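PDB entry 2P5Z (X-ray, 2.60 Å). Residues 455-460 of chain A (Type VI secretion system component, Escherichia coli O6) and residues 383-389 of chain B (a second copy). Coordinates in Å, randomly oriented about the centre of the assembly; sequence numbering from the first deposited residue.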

# COMPACT_ATOMS: atom_id res chain seq x y z
N ALA A 455 21.72 17.16 -5.26
CA ALA A 455 20.32 17.29 -4.93
C ALA A 455 19.50 17.26 -6.21
O ALA A 455 20.04 17.39 -7.30
CB ALA A 455 20.05 18.58 -4.16
N PHE A 456 18.19 17.10 -6.07
CA PHE A 456 17.33 16.81 -7.21
C PHE A 456 16.11 17.66 -7.15
O PHE A 456 15.37 17.63 -6.16
CB PHE A 456 16.96 15.33 -7.22
CG PHE A 456 18.14 14.41 -7.39
CD1 PHE A 456 18.60 14.10 -8.65
CD2 PHE A 456 18.81 13.90 -6.29
CE1 PHE A 456 19.68 13.27 -8.81
CE2 PHE A 456 19.90 13.08 -6.46
CZ PHE A 456 20.34 12.76 -7.73
N GLU A 457 15.90 18.42 -8.21
CA GLU A 457 14.83 19.38 -8.25
C GLU A 457 13.48 18.65 -8.30
O GLU A 457 13.27 17.79 -9.16
CB GLU A 457 15.04 20.28 -9.45
CG GLU A 457 14.15 21.47 -9.49
CD GLU A 457 14.55 22.42 -10.58
OE1 GLU A 457 14.42 22.07 -11.77
OE2 GLU A 457 14.99 23.54 -10.23
N GLU A 458 12.60 19.00 -7.37
CA GLU A 458 11.36 18.26 -7.00
C GLU A 458 11.44 16.72 -6.93
O GLU A 458 10.50 16.04 -7.31
CB GLU A 458 10.10 18.76 -7.75
CG GLU A 458 10.19 18.90 -9.27
CD GLU A 458 9.19 19.90 -9.82
OE1 GLU A 458 7.98 19.78 -9.48
OE2 GLU A 458 9.60 20.81 -10.58
N GLY A 459 12.55 16.19 -6.44
CA GLY A 459 12.72 14.76 -6.24
C GLY A 459 12.97 13.97 -7.52
O GLY A 459 13.11 12.76 -7.48
N ASN A 460 13.03 14.68 -8.64
CA ASN A 460 13.24 14.08 -9.95
C ASN A 460 14.70 13.68 -10.17
O ASN A 460 15.60 14.53 -10.14
CB ASN A 460 12.79 15.09 -11.00
CG ASN A 460 12.56 14.48 -12.36
OD1 ASN A 460 13.28 13.57 -12.80
ND2 ASN A 460 11.55 14.99 -13.05
N MET B 383 7.34 16.68 0.98
CA MET B 383 8.07 17.51 0.03
C MET B 383 9.54 17.13 0.06
O MET B 383 10.30 17.58 0.93
CB MET B 383 7.90 19.00 0.31
CG MET B 383 6.45 19.46 0.30
SD MET B 383 5.72 19.48 -1.34
CE MET B 383 4.06 19.20 -0.86
N ALA B 384 9.92 16.26 -0.86
CA ALA B 384 11.30 15.86 -1.04
C ALA B 384 11.83 16.71 -2.16
O ALA B 384 11.07 17.17 -3.02
CB ALA B 384 11.38 14.39 -1.43
N GLY B 385 13.13 16.92 -2.17
CA GLY B 385 13.71 17.79 -3.19
C GLY B 385 13.26 19.24 -3.08
O GLY B 385 12.64 19.66 -2.10
N THR B 386 13.55 19.99 -4.12
CA THR B 386 13.46 21.42 -4.06
C THR B 386 12.57 21.97 -5.18
O THR B 386 12.42 21.35 -6.23
CB THR B 386 14.88 22.00 -4.12
OG1 THR B 386 14.91 23.23 -3.40
CG2 THR B 386 15.33 22.23 -5.55
N LEU B 387 11.93 23.11 -4.94
CA LEU B 387 11.15 23.73 -6.02
C LEU B 387 11.85 24.97 -6.57
O LEU B 387 12.30 25.82 -5.80
CB LEU B 387 9.74 24.11 -5.55
CG LEU B 387 8.81 22.97 -5.14
CD1 LEU B 387 7.48 23.55 -4.74
CD2 LEU B 387 8.67 22.00 -6.31
N PRO B 388 11.94 25.07 -7.89
CA PRO B 388 12.50 26.28 -8.48
C PRO B 388 11.52 27.44 -8.36
O PRO B 388 10.31 27.25 -8.45
CB PRO B 388 12.69 25.90 -9.95
CG PRO B 388 11.68 24.83 -10.21
CD PRO B 388 11.53 24.08 -8.91
N ALA B 389 12.04 28.63 -8.10
CA ALA B 389 11.21 29.81 -8.11
C ALA B 389 11.96 31.00 -8.70
O ALA B 389 13.18 30.97 -8.81
CB ALA B 389 10.74 30.13 -6.73

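A single hydrogen bond joins the two stretches, and it is short: Glu A458 N donates to Thr B386 O at 2.6 Å, with an N-H...O angle of 155°. Everything else in the contact is packing, arranged around a tight turn of chain A laid against an extended segment of chain B. No side chain takes part in a hydrogen bond or salt bridge across the contact, and the two stretches together bury 323 Å².

The turn, of type I', runs from Glu A457 to Asn A460 and is closed by its own backbone bond, Asn A460 N to Glu A457 O at 3.2 Å. Its inner residues, Glu A458 and Gly A459, both have positive phi (41° and 76°), as this turn requires; the conformation comes easily to glycine at the second position. A further bond, from Gly A459 N to Phe A456 O at 3.2 Å, occupies that amide within chain A, while the amide of Glu A458 is left to meet chain B.

The CA atoms nearest each other across the contact are those of the two glycines, with Gly A459 CA and Gly B385 CA 4.4 Å apart. Gly B385 is the residue for which the absence of a side chain matters most. Its CA lies 3.4 Å from Phe A456 O and 3.8 Å from Gly A459 N, and a CB there would point toward chain A, about 2.6 Å and 2.3 Å from those same two atoms. Its phi of 65° also favours glycine. Phe A456 contributes to the contact through its carbonyl, whereas its ring leads away from chain B.

Beyond the glycines, the side chains of the two glutamates extend along chain B. Glu A457, with chi1 and chi2 both t, passes Thr B386, its CG 4.2 Å from the threonine CG2, and reaches Pro B388, where its OE2 lies 3.3 Å from the proline CB. The aliphatic part of the glutamate thus packs against a methyl group, while its OE2 is hydrogen-bonded elsewhere in the structure. Glu A458 starts out away from chain B, yet its CB still touches Leu B387 CD2 at 3.8 Å. The leucine also begins by pointing away, and its m,t rotamer brings the end of the side chain back to make this contact. Pro B388 points toward chain A and offers a compact nonpolar surface, with its CD 4.1 Å from Glu A458 OE2. Asn A460, Met B383 and Ala B389 lie beyond the contact and bury no surface in it.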